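Local coordinates for xylanase and alpha-amylase inhibitor protein (Scadoxus multiflorus, PDB 3MU7) that inhibits xylanase and alpha-amylase, on a TIM-barrel scaffold of the glycosyl hydrolase family 18 type, at residues Y29-F34 with A176-F181. Residues are numbered along the deposited sequence; the frame is centred on the assembly and turned at random.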
ATOM      1  N   TYR A  29      -3.245  -8.105  -3.860  1.00  7.74           N
ATOM      2  CA  TYR A  29      -2.682  -7.609  -2.606  1.00  7.62           C
ATOM      3  C   TYR A  29      -3.785  -6.924  -1.838  1.00  7.20           C
ATOM      4  O   TYR A  29      -4.555  -6.141  -2.414  1.00  7.23           O
ATOM      5  CB  TYR A  29      -1.637  -6.523  -2.839  1.00  9.04           C
ATOM      6  CG  TYR A  29      -0.336  -6.911  -3.473  1.00 11.77           C
ATOM      7  CD1 TYR A  29       0.762  -7.256  -2.685  1.00 14.51           C
ATOM      8  CD2 TYR A  29      -0.167  -6.856  -4.853  1.00 14.80           C
ATOM      9  CE1 TYR A  29       1.991  -7.580  -3.257  1.00 17.39           C
ATOM     10  CE2 TYR A  29       1.060  -7.180  -5.438  1.00 17.27           C
ATOM     11  CZ  TYR A  29       2.128  -7.539  -4.632  1.00 18.19           C
ATOM     12  OH  TYR A  29       3.338  -7.862  -5.205  1.00 21.45           O
ATOM     13  N   VAL A  30      -3.825  -7.175  -0.533  1.00  6.43           N
ATOM     14  CA  VAL A  30      -4.644  -6.393   0.389  1.00  6.71           C
ATOM     15  C   VAL A  30      -3.699  -5.776   1.407  1.00  6.40           C
ATOM     16  O   VAL A  30      -2.874  -6.470   2.006  1.00  6.98           O
ATOM     17  CB  VAL A  30      -5.754  -7.228   1.060  1.00  6.77           C
ATOM     18  CG1 VAL A  30      -6.511  -6.381   2.062  1.00  7.99           C
ATOM     19  CG2 VAL A  30      -6.725  -7.742   0.021  1.00  8.58           C
ATOM     20  N   ILE A  31      -3.800  -4.458   1.551  1.00  6.11           N
ATOM     21  CA  ILE A  31      -2.877  -3.703   2.366  1.00  6.33           C
ATOM     22  C   ILE A  31      -3.633  -3.178   3.579  1.00  6.00           C
ATOM     23  O   ILE A  31      -4.496  -2.300   3.465  1.00  6.06           O
ATOM     24  CB  ILE A  31      -2.268  -2.516   1.586  1.00  6.26           C
ATOM     25  CG1 ILE A  31      -1.750  -2.953   0.206  1.00  7.70           C
ATOM     26  CG2 ILE A  31      -1.187  -1.854   2.426  1.00  6.71           C
ATOM     27  CD1 ILE A  31      -1.553  -1.788  -0.765  1.00  9.78           C
ATOM     28  N   ILE A  32      -3.322  -3.739   4.742  1.00  6.03           N
ATOM     29  CA  ILE A  32      -3.959  -3.309   5.983  1.00  6.48           C
ATOM     30  C   ILE A  32      -3.349  -1.986   6.440  1.00  6.03           C
ATOM     31  O   ILE A  32      -2.136  -1.916   6.680  1.00  6.25           O
ATOM     32  CB  ILE A  32      -3.787  -4.365   7.097  1.00  6.75           C
ATOM     33  CG1 ILE A  32      -4.400  -5.712   6.697  1.00  7.60           C
ATOM     34  CG2 ILE A  32      -4.398  -3.850   8.405  1.00  7.28           C
ATOM     35  CD1 ILE A  32      -3.938  -6.860   7.568  1.00  9.51           C
ATOM     36  N   GLY A  33      -4.170  -0.942   6.545  1.00  5.90           N
ATOM     37  CA  GLY A  33      -3.685   0.350   7.030  1.00  6.27           C
ATOM     38  C   GLY A  33      -4.388   0.730   8.318  1.00  6.10           C
ATOM     39  O   GLY A  33      -5.596   0.534   8.419  1.00  6.87           O
ATOM     40  N   PHE A  34      -3.686   1.273   9.321  1.00  6.14           N
ATOM     41  CA  PHE A  34      -2.269   1.664   9.292  1.00  6.67           C
ATOM     42  C   PHE A  34      -1.647   1.519  10.667  1.00  6.89           C
ATOM     43  O   PHE A  34      -2.326   1.684  11.695  1.00  7.57           O
ATOM     44  CB  PHE A  34      -2.120   3.145   8.903  1.00  7.07           C
ATOM     45  CG  PHE A  34      -2.543   3.436   7.503  1.00  6.99           C
ATOM     46  CD1 PHE A  34      -1.661   3.244   6.447  1.00  7.38           C
ATOM     47  CD2 PHE A  34      -3.841   3.853   7.234  1.00  7.73           C
ATOM     48  CE1 PHE A  34      -2.064   3.473   5.139  1.00  7.06           C
ATOM     49  CE2 PHE A  34      -4.257   4.076   5.933  1.00  7.76           C
ATOM     50  CZ  PHE A  34      -3.370   3.884   4.882  1.00  7.84           C
ATOM     51  N   ALA A 176       7.579  -3.197  -5.233  1.00  6.98           N
ATOM     52  CA  ALA A 176       6.517  -2.559  -5.989  1.00  7.09           C
ATOM     53  C   ALA A 176       6.221  -1.218  -5.372  1.00  7.06           C
ATOM     54  O   ALA A 176       6.428  -1.003  -4.177  1.00  6.69           O
ATOM     55  CB  ALA A 176       5.259  -3.413  -5.997  1.00  7.97           C
ATOM     56  N   ILE A 177       5.748  -0.306  -6.202  1.00  7.07           N
ATOM     57  CA  ILE A 177       5.210   0.943  -5.701  1.00  7.98           C
ATOM     58  C   ILE A 177       3.848   1.167  -6.329  1.00  7.41           C
ATOM     59  O   ILE A 177       3.604   0.756  -7.465  1.00  8.93           O
ATOM     60  CB  ILE A 177       6.149   2.136  -5.956  1.00  8.49           C
ATOM     61  CG1 ILE A 177       6.144   2.551  -7.423  1.00 10.39           C
ATOM     62  CG2 ILE A 177       7.554   1.858  -5.403  1.00  8.94           C
ATOM     63  CD1 ILE A 177       6.932   3.795  -7.689  1.00 11.75           C
ATOM     64  N   TRP A 178       2.942   1.767  -5.570  1.00  6.36           N
ATOM     65  CA  TRP A 178       1.659   2.229  -6.106  1.00  6.64           C
ATOM     66  C   TRP A 178       1.639   3.729  -5.927  1.00  6.73           C
ATOM     67  O   TRP A 178       1.668   4.247  -4.802  1.00  7.70           O
ATOM     68  CB  TRP A 178       0.438   1.577  -5.434  1.00  7.01           C
ATOM     69  CG  TRP A 178       0.770   0.761  -4.231  1.00  6.77           C
ATOM     70  CD1 TRP A 178       0.983   1.219  -2.961  1.00  7.14           C
ATOM     71  CD2 TRP A 178       0.948  -0.661  -4.184  1.00  6.80           C
ATOM     72  NE1 TRP A 178       1.291   0.165  -2.128  1.00  7.32           N
ATOM     73  CE2 TRP A 178       1.274  -0.997  -2.853  1.00  7.02           C
ATOM     74  CE3 TRP A 178       0.865  -1.685  -5.138  1.00  8.07           C
ATOM     75  CZ2 TRP A 178       1.512  -2.317  -2.451  1.00  7.79           C
ATOM     76  CZ3 TRP A 178       1.114  -2.994  -4.739  1.00  8.40           C
ATOM     77  CH2 TRP A 178       1.429  -3.298  -3.408  1.00  8.52           C
ATOM     78  N   VAL A 179       1.626   4.429  -7.052  1.00  6.57           N
ATOM     79  CA  VAL A 179       1.645   5.880  -7.047  1.00  6.97           C
ATOM     80  C   VAL A 179       0.221   6.395  -6.860  1.00  6.48           C
ATOM     81  O   VAL A 179      -0.701   5.945  -7.551  1.00  7.54           O
ATOM     82  CB  VAL A 179       2.243   6.415  -8.366  1.00  6.87           C
ATOM     83  CG1 VAL A 179       2.282   7.925  -8.370  1.00  8.04           C
ATOM     84  CG2 VAL A 179       3.646   5.844  -8.598  1.00  7.54           C
ATOM     85  N   GLN A 180       0.044   7.344  -5.946  1.00  6.83           N
ATOM     86  CA  GLN A 180      -1.271   7.917  -5.694  1.00  7.03           C
ATOM     87  C   GLN A 180      -1.608   8.963  -6.745  1.00  6.90           C
ATOM     88  O   GLN A 180      -1.230  10.130  -6.611  1.00  7.23           O
ATOM     89  CB  GLN A 180      -1.330   8.547  -4.310  1.00  6.78           C
ATOM     90  CG  GLN A 180      -1.027   7.608  -3.165  1.00  8.00           C
ATOM     91  CD  GLN A 180      -1.058   8.347  -1.853  1.00  8.60           C
ATOM     92  OE1 GLN A 180      -2.081   8.931  -1.484  1.00  8.78           O
ATOM     93  NE2 GLN A 180       0.056   8.346  -1.140  1.00  9.59           N
ATOM     94  N   PHE A 181      -2.301   8.543  -7.798  1.00  7.37           N
ATOM     95  CA  PHE A 181      -2.759   9.489  -8.814  1.00  7.99           C
ATOM     96  C   PHE A 181      -4.094  10.099  -8.394  1.00  8.03           C
ATOM     97  O   PHE A 181      -5.105   9.981  -9.083  1.00  9.25           O
ATOM     98  CB  PHE A 181      -2.819   8.820 -10.189  1.00  8.13           C
ATOM     99  CG  PHE A 181      -1.472   8.408 -10.720  1.00  8.08           C
ATOM    100  CD1 PHE A 181      -0.555   9.362 -11.144  1.00  8.24           C
ATOM    101  CD2 PHE A 181      -1.123   7.068 -10.801  1.00  8.03           C
ATOM    102  CE1 PHE A 181       0.689   8.980 -11.637  1.00  8.66           C
ATOM    103  CE2 PHE A 181       0.113   6.686 -11.301  1.00  7.59           C
ATOM    104  CZ  PHE A 181       1.019   7.642 -11.720  1.00  8.60           C
TER
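Trp178 reaches across the barrel interior from strand 176-180 and meets Tyr29 and Ile31, which project inward from strand 29-37. The strands do not pair: the CA atoms of Ile31 and Trp178 are 11.3 Å apart, a gap bridged here by side chains alone, for which the broad indole is well suited. The tighter half of the contact belongs to Ile31. Its CG1 branch, turned anti to the carbonyl carbon (chi1 -48°), extends to a CD1 methyl that comes in obliquely at the CZ2-CE2 bond of the indole, 3.5 Å from Trp178 CZ2 and 3.6 Å from Trp178 CE2. The beta-branched isoleucine suits a strand, and its apolar end packs closely here without needing a polar partner. The other half is looser. The far edge of the indole points at the face of the Tyr29 ring in a T-shaped pair, with Trp178 CH2 over the ring's centre, 4.0 Å from Tyr29 CG; the six-membered rings are inclined at 68°. Tyrosine suits this partly exposed, more open side, presenting an aromatic face to Trp178 while its polar hydroxyl tolerates solvent. The buried indole N-H is satisfied by a hydrogen bond from NE1 to Asp122, while Phe214 adds another edge-to-face partner; these probably help pay for a strained setting in which Trp178 CG nearly eclipses the backbone N (chi1 9°). An alanine in place of Trp178 would probably open a gap between the strands, leaving Asp122 without this donor and both Ile31 CD1 and the Tyr29 face without their partner. Alternate residues, Tyr29 and Ile31 from one strand and Trp178 from the other, thus fill the interior between non-adjacent parallel strands, as is characteristic of the core of the TIM barrel in glycosyl hydrolase family 18.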